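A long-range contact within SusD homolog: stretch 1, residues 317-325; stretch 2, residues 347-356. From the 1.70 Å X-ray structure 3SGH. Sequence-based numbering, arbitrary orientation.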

# COMPACT_ATOMS: atom_id res chain seq x y z
N MSE A 317 -0.64 0.71 -9.28
CA MSE A 317 -1.49 1.80 -8.87
C MSE A 317 -2.65 1.91 -9.82
O MSE A 317 -2.45 1.92 -11.05
N TYR A 318 -3.86 2.02 -9.28
CA TYR A 318 -5.07 2.03 -10.07
C TYR A 318 -5.64 3.42 -10.25
O TYR A 318 -5.56 4.26 -9.35
N ALA A 319 -6.29 3.64 -11.40
CA ALA A 319 -6.92 4.92 -11.68
C ALA A 319 -7.94 5.28 -10.58
O ALA A 319 -8.09 6.47 -10.23
N ALA A 320 -8.62 4.26 -10.03
CA ALA A 320 -9.60 4.49 -8.95
C ALA A 320 -8.99 5.25 -7.76
O ALA A 320 -9.68 6.06 -7.14
N GLU A 321 -7.72 5.00 -7.45
CA GLU A 321 -7.08 5.63 -6.29
C GLU A 321 -7.05 7.15 -6.46
O GLU A 321 -7.27 7.88 -5.49
N ALA A 322 -6.80 7.62 -7.70
CA ALA A 322 -6.78 9.08 -7.95
C ALA A 322 -8.12 9.73 -7.69
O ALA A 322 -8.19 10.90 -7.22
N ALA A 323 -9.20 9.01 -7.99
CA ALA A 323 -10.54 9.54 -7.75
C ALA A 323 -10.79 9.60 -6.24
O ALA A 323 -11.27 10.60 -5.72
N PHE A 324 -10.45 8.53 -5.52
CA PHE A 324 -10.70 8.50 -4.07
C PHE A 324 -9.82 9.47 -3.30
O PHE A 324 -10.25 10.00 -2.29
N LEU A 325 -8.60 9.72 -3.78
CA LEU A 325 -7.72 10.72 -3.17
C LEU A 325 -8.36 12.12 -3.30
O LEU A 325 -8.41 12.90 -2.33
N GLY A 347 -14.71 6.84 -8.49
CA GLY A 347 -13.80 5.84 -7.95
C GLY A 347 -14.41 4.44 -7.94
O GLY A 347 -13.76 3.45 -8.33
N VAL A 348 -15.65 4.35 -7.46
CA VAL A 348 -16.34 3.05 -7.38
C VAL A 348 -16.53 2.51 -8.80
O VAL A 348 -16.24 1.35 -9.07
N ARG A 349 -16.95 3.37 -9.73
CA ARG A 349 -17.16 2.91 -11.12
C ARG A 349 -15.84 2.50 -11.80
O ARG A 349 -15.79 1.50 -12.52
N LEU A 350 -14.76 3.22 -11.53
CA LEU A 350 -13.44 2.85 -12.05
C LEU A 350 -12.97 1.50 -11.53
O LEU A 350 -12.32 0.74 -12.23
N SER A 351 -13.26 1.24 -10.27
CA SER A 351 -12.84 -0.01 -9.62
C SER A 351 -13.56 -1.18 -10.25
O SER A 351 -12.95 -2.22 -10.54
N PHE A 352 -14.87 -1.06 -10.42
CA PHE A 352 -15.63 -2.07 -11.12
C PHE A 352 -15.08 -2.27 -12.53
O PHE A 352 -14.81 -3.39 -12.93
N GLU A 353 -14.90 -1.16 -13.25
CA GLU A 353 -14.39 -1.21 -14.59
C GLU A 353 -13.02 -1.89 -14.68
O GLU A 353 -12.77 -2.71 -15.56
N GLU A 354 -12.11 -1.51 -13.78
CA GLU A 354 -10.77 -2.07 -13.75
C GLU A 354 -10.79 -3.60 -13.72
O GLU A 354 -9.92 -4.24 -14.35
N PHE A 355 -11.72 -4.15 -12.95
CA PHE A 355 -11.82 -5.60 -12.77
C PHE A 355 -12.87 -6.26 -13.66
O PHE A 355 -13.11 -7.45 -13.52
N GLY A 356 -13.50 -5.50 -14.54
CA GLY A 356 -14.46 -6.07 -15.51
C GLY A 356 -15.77 -6.54 -14.89
O GLY A 356 -16.43 -7.48 -15.39

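The backbones come unusually close at Gly347, whose CA lies 4.5 Å from Ala320 CA. The missing side chain makes room for an aromatic ring. Phe324 covers Gly347, with Gly347 CA 3.9 Å from the ring centroid and over one face, a CH-pi contact. An ideal CB on Gly347 would sit 2.7 Å from Phe324 CZ, a clash. Phe324 has chi1 m. Its CA-to-CB bond points sideways, but the end of the ring comes nearer, and Phe324 CZ reaches Val348 CG2 at 3.9 Å. Val348 (t) itself points away.

The two helices run nearly antiparallel, at 171°, with axes 8.1 Å apart at closest approach. Small residues line this approach. Ala319, Ala320 and Ala323 all point toward stretch 2. Ala320 CB lies 3.5 Å from Gly347 O, and Ala323 CB is 3.6 Å from Gly347 N. Leu350, with chi1 m and chi2 t, points back toward the alanines. Its CB is 3.9 Å from Ala320 CB, and its CD1 is 4.1 Å from Ala319 CB.

Tyr318 and Phe355, both with chi1 m, extend the contact beyond the alanines. Their rings meet obliquely, with planes at 57° and centroids 5.9 Å apart. Tyr318 OH approaches Phe355 CZ at 3.5 Å; the hydroxyl is hydrogen-bonded elsewhere in the structure. Glu354 (chi1 t, chi2 p) points toward stretch 1 and places CD 3.6 Å from Tyr318 CD1.

No direct hydrogen bond joins the stretches. One water links them instead. It accepts from Ala320 N at 3.0 Å, at the start of the helix, where this amide has no backbone acceptor within its own stretch. The water O donates to Glu354 OE1 at 2.7 Å and weakly to Leu350 O at 3.4 Å. The rest of the contact is mainly apolar packing.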

# COMPACT_ATOMS: atom_id res chain seq x y z
CB MSE A 317 -0.68 3.09 -8.87
CG MSE A 317 -1.49 4.31 -8.45
SE MSE A 317 -0.40 5.97 -8.70
CE MSE A 317 0.68 5.64 -7.25
CB TYR A 318 -6.14 1.20 -9.39
CG TYR A 318 -5.87 -0.28 -9.21
CD1 TYR A 318 -5.72 -1.12 -10.29
CD2 TYR A 318 -5.75 -0.82 -7.97
CE1 TYR A 318 -5.52 -2.47 -10.13
CE2 TYR A 318 -5.57 -2.20 -7.81
CZ TYR A 318 -5.48 -3.02 -8.88
OH TYR A 318 -5.30 -4.38 -8.66
CB ALA A 319 -7.56 4.93 -13.08
CB ALA A 320 -10.23 3.13 -8.48
CB GLU A 321 -5.66 5.11 -6.06
CG GLU A 321 -5.08 5.59 -4.75
CD GLU A 321 -3.66 5.12 -4.45
OE1 GLU A 321 -3.15 4.24 -5.17
OE2 GLU A 321 -3.09 5.59 -3.43
CB ALA A 322 -6.29 9.40 -9.38
CB ALA A 323 -11.57 8.69 -8.44
CB PHE A 324 -10.59 7.09 -3.46
CG PHE A 324 -11.70 6.16 -3.86
CD1 PHE A 324 -13.01 6.36 -3.39
CD2 PHE A 324 -11.44 5.09 -4.68
CE1 PHE A 324 -14.01 5.50 -3.78
CE2 PHE A 324 -12.43 4.20 -5.06
CZ PHE A 324 -13.72 4.40 -4.62
CB LEU A 325 -6.34 10.68 -3.84
CG LEU A 325 -5.48 9.45 -3.45
CD1 LEU A 325 -4.33 9.33 -4.39
CD2 LEU A 325 -5.03 9.51 -1.99
CB VAL A 348 -17.69 3.16 -6.68
CG1 VAL A 348 -18.38 1.80 -6.65
CG2 VAL A 348 -17.48 3.67 -5.24
CB ARG A 349 -17.88 3.96 -11.95
CG ARG A 349 -19.34 4.16 -11.55
CD ARG A 349 -20.00 5.21 -12.44
NE ARG A 349 -21.27 5.59 -11.85
CZ ARG A 349 -22.38 4.88 -11.98
NH1 ARG A 349 -22.38 3.79 -12.73
NH2 ARG A 349 -23.49 5.28 -11.38
CB LEU A 350 -12.37 3.90 -11.69
CG LEU A 350 -12.40 5.15 -12.56
CD1 LEU A 350 -11.38 6.07 -11.97
CD2 LEU A 350 -12.09 4.79 -14.02
CB SER A 351 -13.22 0.08 -8.14
OG SER A 351 -12.94 -1.12 -7.48
CB PHE A 352 -17.10 -1.72 -11.23
CG PHE A 352 -17.93 -2.08 -10.02
CD1 PHE A 352 -17.63 -1.61 -8.75
CD2 PHE A 352 -19.04 -2.89 -10.14
CE1 PHE A 352 -18.44 -1.94 -7.64
CE2 PHE A 352 -19.84 -3.16 -9.04
CZ PHE A 352 -19.53 -2.71 -7.81
CB GLU A 353 -14.33 0.19 -15.23
CG GLU A 353 -14.01 0.10 -16.71
CD GLU A 353 -13.94 1.46 -17.39
OE1 GLU A 353 -14.03 2.48 -16.66
OE2 GLU A 353 -13.76 1.47 -18.64
CB GLU A 354 -10.06 -1.58 -12.48
CG GLU A 354 -8.60 -1.91 -12.37
CD GLU A 354 -7.74 -1.03 -13.28
OE1 GLU A 354 -8.00 0.20 -13.34
OE2 GLU A 354 -6.79 -1.57 -13.88
CB PHE A 355 -12.10 -5.91 -11.31
CG PHE A 355 -10.86 -5.88 -10.46
CD1 PHE A 355 -10.36 -4.68 -9.95
CD2 PHE A 355 -10.16 -7.05 -10.20
CE1 PHE A 355 -9.20 -4.66 -9.19
CE2 PHE A 355 -8.98 -7.03 -9.44
CZ PHE A 355 -8.50 -5.83 -8.94
O HOH W 1 -9.15 1.60 -11.37